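Side-chain contacts in factor essential for expression of methicillin resistance (Staphylococcus aureus, PDB 1LRZ), which catalyses the addition of glycines 2 and 3 to the pentaglycine bridge of the staphylococcal cell wall, with glycyl-tRNA as donor: residues A[297-300]-A[301-305]; A[248-251]-A[252-256]; A[133-136]-A[137-140]; A[89-92]-A[93-97]. All coordinates share one frame; numbering follows the deposited sequence.

From the N terminus the chain first reaches contact 4, a turn of helix 83-98, the crossover helix between the parallel strands 67-78 and 102-107. Contact 3 follows where helix 130-137 ends and the chain turns into strand 141-142; the two touch, M135 against F90 and F140 against S94, with centres about 12 Å apart. Much later come contact 2, near the start of helix 245-272, and contact 1, near the end of helix 277-307; these helices pair as a hairpin, I297 lying on L252 and N253. All four are local and follow in series, none enclosing another, and the two pairs sit on opposite sides of the chain's centre, their nearest atoms more than 50 Å apart.

Contact 1: residues A[297-300]-A[301-305]; sequences IEEG and KRLQE
K301 runs back alongside I297, one helical turn earlier, with both side chains pointing the same way. Starting at the root, K301 CB and then CG pass close to the carbonyl oxygen of I297, CG at 3.5 Å from I297 O. CD begins to leave that oxygen and nears the methyl branch of I297. Of the lysine's atoms, CE comes nearest to the isoleucine side chain, 3.7 Å from I297 CG2, and NZ ends 4.0 Å from the same methyl. CG sits beside the backbone N (chi1 -71°) and the rest of the chain is fully extended, which lays the aliphatic stem along the isoleucine. The same oxygen, I297 O, accepts the backbone N-H of K301 at 2.9 Å, and the bonds from R302 to E298, L303 to E299 and Q304 to G300 continue this regular i to i+4 ladder. The turn belongs to helix 277-307, the second arm of a helical hairpin with helix 245-272, on which I297, L303 and Q304 rest. Next round the helix, E299 meets two partners. Its CG lies 3.6 Å from R302 NH1, while E299 OE1 stops 4.2 Å from that nitrogen, too far for a salt bridge, though the opposite charges probably still attract. E299 also lies alongside L303, pointing the same way, with L303 CD1 3.9 Å from E299 OE1. L303 CD1 also lies near the carbonyl oxygen of E299.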
# COMPACT_ATOMS: atom_id res chain seq x y z
N ILE A 297 26.67 -7.76 20.79
CA ILE A 297 26.34 -7.17 22.08
C ILE A 297 26.98 -5.78 22.19
O ILE A 297 26.32 -4.81 22.55
CB ILE A 297 26.81 -8.08 23.25
CG1 ILE A 297 25.96 -9.36 23.26
CG2 ILE A 297 26.69 -7.35 24.57
CD1 ILE A 297 26.37 -10.39 24.30
N GLU A 298 28.26 -5.69 21.84
CA GLU A 298 28.96 -4.41 21.89
C GLU A 298 28.29 -3.39 20.98
O GLU A 298 28.13 -2.23 21.36
CB GLU A 298 30.43 -4.57 21.48
CG GLU A 298 31.15 -5.66 22.25
CD GLU A 298 32.64 -5.72 21.92
OE1 GLU A 298 33.00 -5.64 20.72
OE2 GLU A 298 33.44 -5.88 22.87
N GLU A 299 27.88 -3.80 19.78
CA GLU A 299 27.21 -2.86 18.87
C GLU A 299 25.88 -2.41 19.48
O GLU A 299 25.52 -1.24 19.40
CB GLU A 299 26.93 -3.48 17.50
CG GLU A 299 26.25 -2.48 16.54
CD GLU A 299 25.72 -3.12 15.24
OE1 GLU A 299 25.38 -2.36 14.30
OE2 GLU A 299 25.64 -4.37 15.16
N GLY A 300 25.16 -3.34 20.09
CA GLY A 300 23.89 -3.00 20.70
C GLY A 300 24.05 -1.97 21.80
O GLY A 300 23.29 -0.99 21.89
N LYS A 301 25.04 -2.17 22.66
CA LYS A 301 25.29 -1.24 23.75
C LYS A 301 25.67 0.14 23.22
O LYS A 301 25.20 1.16 23.74
CB LYS A 301 26.37 -1.78 24.67
CG LYS A 301 25.88 -2.97 25.48
CD LYS A 301 26.97 -3.57 26.34
CE LYS A 301 26.43 -4.71 27.19
NZ LYS A 301 27.53 -5.38 27.96
N ARG A 302 26.49 0.18 22.18
CA ARG A 302 26.91 1.45 21.61
C ARG A 302 25.71 2.20 21.00
O ARG A 302 25.56 3.41 21.21
CB ARG A 302 27.99 1.23 20.55
CG ARG A 302 28.49 2.52 19.91
CD ARG A 302 29.52 2.23 18.84
NE ARG A 302 28.98 1.35 17.81
CZ ARG A 302 28.03 1.70 16.95
NH1 ARG A 302 27.59 0.81 16.06
NH2 ARG A 302 27.53 2.93 16.96
N LEU A 303 24.88 1.49 20.24
CA LEU A 303 23.72 2.13 19.62
C LEU A 303 22.72 2.60 20.68
O LEU A 303 22.14 3.68 20.56
CB LEU A 303 23.02 1.17 18.65
CG LEU A 303 23.76 0.84 17.35
CD1 LEU A 303 23.01 -0.26 16.61
CD2 LEU A 303 23.88 2.09 16.47
N GLN A 304 22.54 1.78 21.72
CA GLN A 304 21.62 2.11 22.80
C GLN A 304 22.04 3.42 23.47
O GLN A 304 21.21 4.28 23.75
CB GLN A 304 21.58 0.99 23.83
CG GLN A 304 20.58 1.21 24.96
CD GLN A 304 20.63 0.11 26.02
OE1 GLN A 304 19.59 -0.30 26.55
NE2 GLN A 304 21.83 -0.34 26.35
N GLU A 305 23.34 3.57 23.74
CA GLU A 305 23.81 4.79 24.38
C GLU A 305 23.67 6.00 23.48
O GLU A 305 23.35 7.09 23.94
CB GLU A 305 25.27 4.65 24.81
CG GLU A 305 25.48 3.61 25.90
CD GLU A 305 26.76 3.84 26.70
OE1 GLU A 305 27.83 3.99 26.07
OE2 GLU A 305 26.68 3.85 27.95

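Contact 2: residues A[248-251]-A[252-256]; sequences YIKE and LNEER
The ring of Y248 carries the CD1 methyl of L252 over one face, 3.9 Å from the ring centroid and 16° off its normal, a CH-pi contact displaced toward the rim on the CZ side, with CZ itself 3.8 Å from L252 CD1. Y248 has CG anti to the backbone N (chi1 177°), and this swings the ring forward along the helix to lie beneath the leucine of the next turn. A second flat group, the amide of N253, has its ND2 3.6 Å from I249 CG2, the two side chains running side by side. On a more exposed flank, K250 and E254 cross at an angle. There the contact is made by the stem, K250 CE at 3.5 Å from E254 OE2, while K250 NZ stays 4.5 Å from that oxygen, where the opposite charges probably attract only weakly. Backbone bonds from L252, N253, E254 and E255 to the carbonyls four residues earlier hold the turn. I249 and L252 put apolar groups toward helix 277-307, joined by N253 and by R256, whose NH1 is bonded to L290 O, while K250 and E254 are exposed: the pattern of an antiparallel helical hairpin, here the long two-helix arm of FemA.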
# COMPACT_ATOMS: atom_id res chain seq x y z
N TYR A 248 16.90 -6.84 23.12
CA TYR A 248 17.83 -7.38 22.13
C TYR A 248 19.08 -7.92 22.83
O TYR A 248 19.48 -9.08 22.64
CB TYR A 248 18.21 -6.26 21.16
CG TYR A 248 19.24 -6.62 20.11
CD1 TYR A 248 19.05 -7.70 19.25
CD2 TYR A 248 20.37 -5.82 19.92
CE1 TYR A 248 19.96 -7.97 18.22
CE2 TYR A 248 21.27 -6.07 18.91
CZ TYR A 248 21.07 -7.14 18.06
OH TYR A 248 21.96 -7.35 17.03
N ILE A 249 19.69 -7.08 23.67
CA ILE A 249 20.88 -7.47 24.41
C ILE A 249 20.58 -8.66 25.33
O ILE A 249 21.43 -9.53 25.50
CB ILE A 249 21.42 -6.28 25.22
CG1 ILE A 249 21.81 -5.15 24.26
CG2 ILE A 249 22.63 -6.71 26.05
CD1 ILE A 249 22.14 -3.81 24.95
N LYS A 250 19.38 -8.70 25.91
CA LYS A 250 19.02 -9.81 26.78
C LYS A 250 19.03 -11.11 26.00
O LYS A 250 19.59 -12.11 26.45
CB LYS A 250 17.64 -9.61 27.40
CG LYS A 250 17.13 -10.85 28.15
CD LYS A 250 15.74 -10.64 28.75
CE LYS A 250 15.37 -11.82 29.66
NZ LYS A 250 14.04 -11.65 30.31
N GLU A 251 18.38 -11.10 24.83
CA GLU A 251 18.33 -12.27 23.96
C GLU A 251 19.73 -12.74 23.58
O GLU A 251 20.03 -13.93 23.59
CB GLU A 251 17.54 -11.95 22.68
CG GLU A 251 16.02 -11.95 22.84
CD GLU A 251 15.30 -11.18 21.72
OE1 GLU A 251 15.72 -11.29 20.54
OE2 GLU A 251 14.31 -10.47 22.02
N LEU A 252 20.60 -11.79 23.24
CA LEU A 252 21.97 -12.14 22.85
C LEU A 252 22.71 -12.80 24.01
O LEU A 252 23.49 -13.74 23.81
CB LEU A 252 22.73 -10.90 22.38
CG LEU A 252 22.34 -10.37 21.00
CD1 LEU A 252 22.98 -9.01 20.76
CD2 LEU A 252 22.76 -11.36 19.92
N ASN A 253 22.47 -12.33 25.23
CA ASN A 253 23.16 -12.92 26.36
C ASN A 253 22.66 -14.33 26.63
O ASN A 253 23.43 -15.20 27.02
CB ASN A 253 23.02 -12.04 27.60
CG ASN A 253 24.07 -10.95 27.65
OD1 ASN A 253 25.27 -11.24 27.64
ND2 ASN A 253 23.64 -9.70 27.70
N GLU A 254 21.37 -14.55 26.39
CA GLU A 254 20.81 -15.87 26.60
C GLU A 254 21.39 -16.83 25.57
O GLU A 254 21.67 -17.99 25.88
CB GLU A 254 19.29 -15.80 26.50
CG GLU A 254 18.72 -14.76 27.47
CD GLU A 254 17.21 -14.75 27.55
OE1 GLU A 254 16.55 -14.60 26.50
OE2 GLU A 254 16.69 -14.89 28.68
N GLU A 255 21.61 -16.33 24.36
CA GLU A 255 22.19 -17.16 23.31
C GLU A 255 23.65 -17.41 23.66
O GLU A 255 24.17 -18.50 23.44
CB GLU A 255 22.07 -16.45 21.95
CG GLU A 255 20.64 -16.05 21.61
CD GLU A 255 20.50 -15.38 20.25
OE1 GLU A 255 21.32 -14.49 19.94
OE2 GLU A 255 19.56 -15.72 19.51
N ARG A 256 24.31 -16.40 24.23
CA ARG A 256 25.71 -16.55 24.61
C ARG A 256 25.90 -17.63 25.67
O ARG A 256 26.84 -18.43 25.60
CB ARG A 256 26.27 -15.22 25.12
CG ARG A 256 27.78 -15.27 25.31
CD ARG A 256 28.39 -13.93 25.67
NE ARG A 256 29.84 -14.02 25.58
CZ ARG A 256 30.52 -13.97 24.44
NH1 ARG A 256 29.89 -13.82 23.28
NH2 ARG A 256 31.84 -14.11 24.47

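Contact 3: residues A[133-136]-A[137-140]; sequences DKMS and NLGF
Helix 130-137 ends in a Schellman motif: F140 N bonds to M135 O at 2.8 Å and G139 N to S136 O at 2.9 Å, with G139 at positive phi (87°) as the C-prime residue. The reversal carries F140 back over the helix end to M135, and their CB atoms come within 3.7 Å. A turn about the CB-CG bond of M135 (chi2 -56°) brings its sulfur round toward the phenylalanine: SD is 4.5 Å from the F140 ring centroid, 31° off the normal, an oblique Met-aromatic contact. Beyond the sulfur, M135 CE turns toward L138 CD1 at 4.3 Å. L138 also places its CB at the edge of the F140 ring, in the ring plane, and its CG 3.4 Å from K134 O. Around this group, M135 packs on F90, I107 and F397, and F140 on S94, L105 and F397. At the helix end itself, N137 N still makes a regular helical bond to D133 O, while L138 N divides itself between K134 O and, weakly, M135 O; the two Schellman donors stand above the carbonyl planes they approach. Chemically, the polar and apolar ties probably support each other: M135 O takes up the N-H of F140 at a terminus where helical partners run out, and the same residue's polarisable sulfur lies against the ring that the turn brings back.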
# COMPACT_ATOMS: atom_id res chain seq x y z
N ASP A 133 -14.23 3.87 -25.54
CA ASP A 133 -15.21 4.28 -26.54
C ASP A 133 -16.52 4.72 -25.90
O ASP A 133 -17.11 5.73 -26.29
CB ASP A 133 -15.48 3.15 -27.53
CG ASP A 133 -14.45 3.08 -28.65
OD1 ASP A 133 -14.42 2.07 -29.39
OD2 ASP A 133 -13.66 4.04 -28.80
N LYS A 134 -16.97 3.95 -24.91
CA LYS A 134 -18.21 4.30 -24.24
C LYS A 134 -18.10 5.66 -23.54
O LYS A 134 -19.01 6.48 -23.63
CB LYS A 134 -18.60 3.21 -23.23
CG LYS A 134 -19.80 3.58 -22.37
CD LYS A 134 -20.73 2.41 -22.18
CE LYS A 134 -21.38 2.02 -23.50
NZ LYS A 134 -22.36 0.91 -23.34
N MET A 135 -16.98 5.91 -22.85
CA MET A 135 -16.83 7.20 -22.17
C MET A 135 -16.82 8.32 -23.21
O MET A 135 -17.46 9.36 -23.03
CB MET A 135 -15.54 7.22 -21.33
CG MET A 135 -15.62 6.38 -20.03
SD MET A 135 -16.99 6.83 -18.93
CE MET A 135 -18.18 5.67 -19.36
N SER A 136 -16.09 8.11 -24.30
CA SER A 136 -16.02 9.09 -25.37
C SER A 136 -17.43 9.40 -25.90
O SER A 136 -17.81 10.57 -26.04
CB SER A 136 -15.15 8.56 -26.51
OG SER A 136 -14.90 9.57 -27.47
N ASN A 137 -18.21 8.36 -26.18
CA ASN A 137 -19.58 8.55 -26.67
C ASN A 137 -20.43 9.37 -25.69
O ASN A 137 -21.37 10.04 -26.10
CB ASN A 137 -20.27 7.21 -26.91
CG ASN A 137 -19.61 6.40 -28.00
OD1 ASN A 137 -19.16 6.95 -29.01
ND2 ASN A 137 -19.56 5.09 -27.81
N LEU A 138 -20.11 9.28 -24.40
CA LEU A 138 -20.85 10.01 -23.38
C LEU A 138 -20.25 11.38 -23.05
O LEU A 138 -20.69 12.04 -22.11
CB LEU A 138 -20.96 9.17 -22.10
CG LEU A 138 -21.81 7.91 -22.21
CD1 LEU A 138 -21.89 7.22 -20.87
CD2 LEU A 138 -23.21 8.29 -22.69
N GLY A 139 -19.25 11.81 -23.81
CA GLY A 139 -18.64 13.11 -23.56
C GLY A 139 -17.51 13.12 -22.54
O GLY A 139 -16.95 14.17 -22.24
N PHE A 140 -17.17 11.95 -22.01
CA PHE A 140 -16.07 11.86 -21.04
C PHE A 140 -14.78 11.70 -21.85
O PHE A 140 -14.49 10.62 -22.35
CB PHE A 140 -16.25 10.65 -20.11
CG PHE A 140 -17.34 10.82 -19.09
CD1 PHE A 140 -18.67 10.53 -19.40
CD2 PHE A 140 -17.05 11.31 -17.82
CE1 PHE A 140 -19.69 10.72 -18.47
CE2 PHE A 140 -18.06 11.51 -16.88
CZ PHE A 140 -19.38 11.22 -17.21

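Contact 4: residues A[89-92]-A[93-97]; sequences FFNE and LSKYV
L93 sets its CD2 methyl against F89, 3.8 Å from ring atom CE1, and the same methyl reaches F90 CD2 at 4.4 Å; both approaches are oblique. F89 holds its ring beside its own carbonyl carbon, opposite the backbone N (chi1 -180°), within reach of the leucine one turn on. F89 CD1 in turn lies over the centre of one face of the F90 ring. S94 doubles the grip on a single carbonyl: F90 O receives S94 N at 3.2 Å and S94 OG at 3.0 Å, the hydroxyl arriving in the carbonyl plane and the amide from above it. On the outward side, the chain of E92 folds at chi2 (-71°) and K95 stretches out, forming a salt bridge of 3.1 Å between E92 OE2 and K95 NZ in which the ammonium comes from above the carboxylate plane. N91 adds its amide to the lysine stem, ND2 at 3.7 Å from K95 CE. The turn lies on helix 83-98, the crossover of a beta-alpha-beta unit. F89 and F90 pack on P76 of strand 67-78, L93 on L105 of strand 102-107 and L58 of strand 52-63, while the loop after helix 130-137 lays L138 against F90 and N91.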
# COMPACT_ATOMS: atom_id res chain seq x y z
N PHE A 89 -25.20 4.34 -15.46
CA PHE A 89 -24.58 5.07 -14.36
C PHE A 89 -23.90 6.37 -14.77
O PHE A 89 -24.12 7.41 -14.14
CB PHE A 89 -23.55 4.21 -13.61
CG PHE A 89 -22.90 4.93 -12.46
CD1 PHE A 89 -21.79 5.73 -12.66
CD2 PHE A 89 -23.46 4.86 -11.19
CE1 PHE A 89 -21.24 6.47 -11.61
CE2 PHE A 89 -22.92 5.59 -10.13
CZ PHE A 89 -21.81 6.39 -10.34
N PHE A 90 -23.07 6.32 -15.81
CA PHE A 90 -22.37 7.52 -16.21
C PHE A 90 -23.27 8.58 -16.84
O PHE A 90 -22.99 9.78 -16.74
CB PHE A 90 -21.19 7.16 -17.12
CG PHE A 90 -20.03 6.58 -16.36
CD1 PHE A 90 -19.81 5.20 -16.32
CD2 PHE A 90 -19.19 7.41 -15.61
CE1 PHE A 90 -18.78 4.66 -15.55
CE2 PHE A 90 -18.16 6.88 -14.84
CZ PHE A 90 -17.95 5.50 -14.81
N ASN A 91 -24.36 8.15 -17.46
CA ASN A 91 -25.30 9.07 -18.06
C ASN A 91 -26.07 9.76 -16.92
O ASN A 91 -26.25 10.97 -16.93
CB ASN A 91 -26.26 8.31 -18.97
CG ASN A 91 -26.91 9.19 -20.00
OD1 ASN A 91 -26.23 9.88 -20.75
ND2 ASN A 91 -28.24 9.16 -20.06
N GLU A 92 -26.48 8.98 -15.93
CA GLU A 92 -27.22 9.55 -14.82
C GLU A 92 -26.32 10.41 -13.93
O GLU A 92 -26.79 11.35 -13.29
CB GLU A 92 -27.88 8.45 -13.99
CG GLU A 92 -28.96 7.66 -14.74
CD GLU A 92 -30.22 8.47 -14.99
OE1 GLU A 92 -30.68 9.16 -14.05
OE2 GLU A 92 -30.76 8.42 -16.11
N LEU A 93 -25.03 10.08 -13.88
CA LEU A 93 -24.10 10.86 -13.05
C LEU A 93 -23.97 12.26 -13.67
O LEU A 93 -23.88 13.26 -12.96
CB LEU A 93 -22.73 10.18 -12.99
CG LEU A 93 -21.62 10.93 -12.26
CD1 LEU A 93 -22.03 11.21 -10.81
CD2 LEU A 93 -20.35 10.09 -12.29
N SER A 94 -23.96 12.30 -15.00
CA SER A 94 -23.87 13.55 -15.73
C SER A 94 -25.09 14.41 -15.39
O SER A 94 -24.95 15.59 -15.07
CB SER A 94 -23.82 13.29 -17.23
OG SER A 94 -22.63 12.61 -17.59
N LYS A 95 -26.28 13.81 -15.47
CA LYS A 95 -27.52 14.52 -15.16
C LYS A 95 -27.50 15.00 -13.72
O LYS A 95 -27.94 16.11 -13.39
CB LYS A 95 -28.73 13.61 -15.35
CG LYS A 95 -28.93 13.08 -16.75
CD LYS A 95 -30.17 12.19 -16.80
CE LYS A 95 -30.32 11.51 -18.15
NZ LYS A 95 -31.50 10.60 -18.17
N TYR A 96 -26.98 14.15 -12.84
CA TYR A 96 -26.90 14.47 -11.43
C TYR A 96 -26.02 15.69 -11.19
O TYR A 96 -26.44 16.64 -10.52
CB TYR A 96 -26.34 13.28 -10.64
CG TYR A 96 -26.28 13.54 -9.16
CD1 TYR A 96 -27.42 13.36 -8.36
CD2 TYR A 96 -25.11 13.98 -8.57
CE1 TYR A 96 -27.37 13.63 -6.99
CE2 TYR A 96 -25.05 14.25 -7.21
CZ TYR A 96 -26.19 14.08 -6.42
OH TYR A 96 -26.13 14.34 -5.08
N VAL A 97 -24.80 15.69 -11.73
CA VAL A 97 -23.95 16.84 -11.47
C VAL A 97 -24.46 18.12 -12.12
O VAL A 97 -24.14 19.21 -11.66
CB VAL A 97 -22.48 16.59 -11.88
CG1 VAL A 97 -21.90 15.45 -11.03
CG2 VAL A 97 -22.38 16.30 -13.37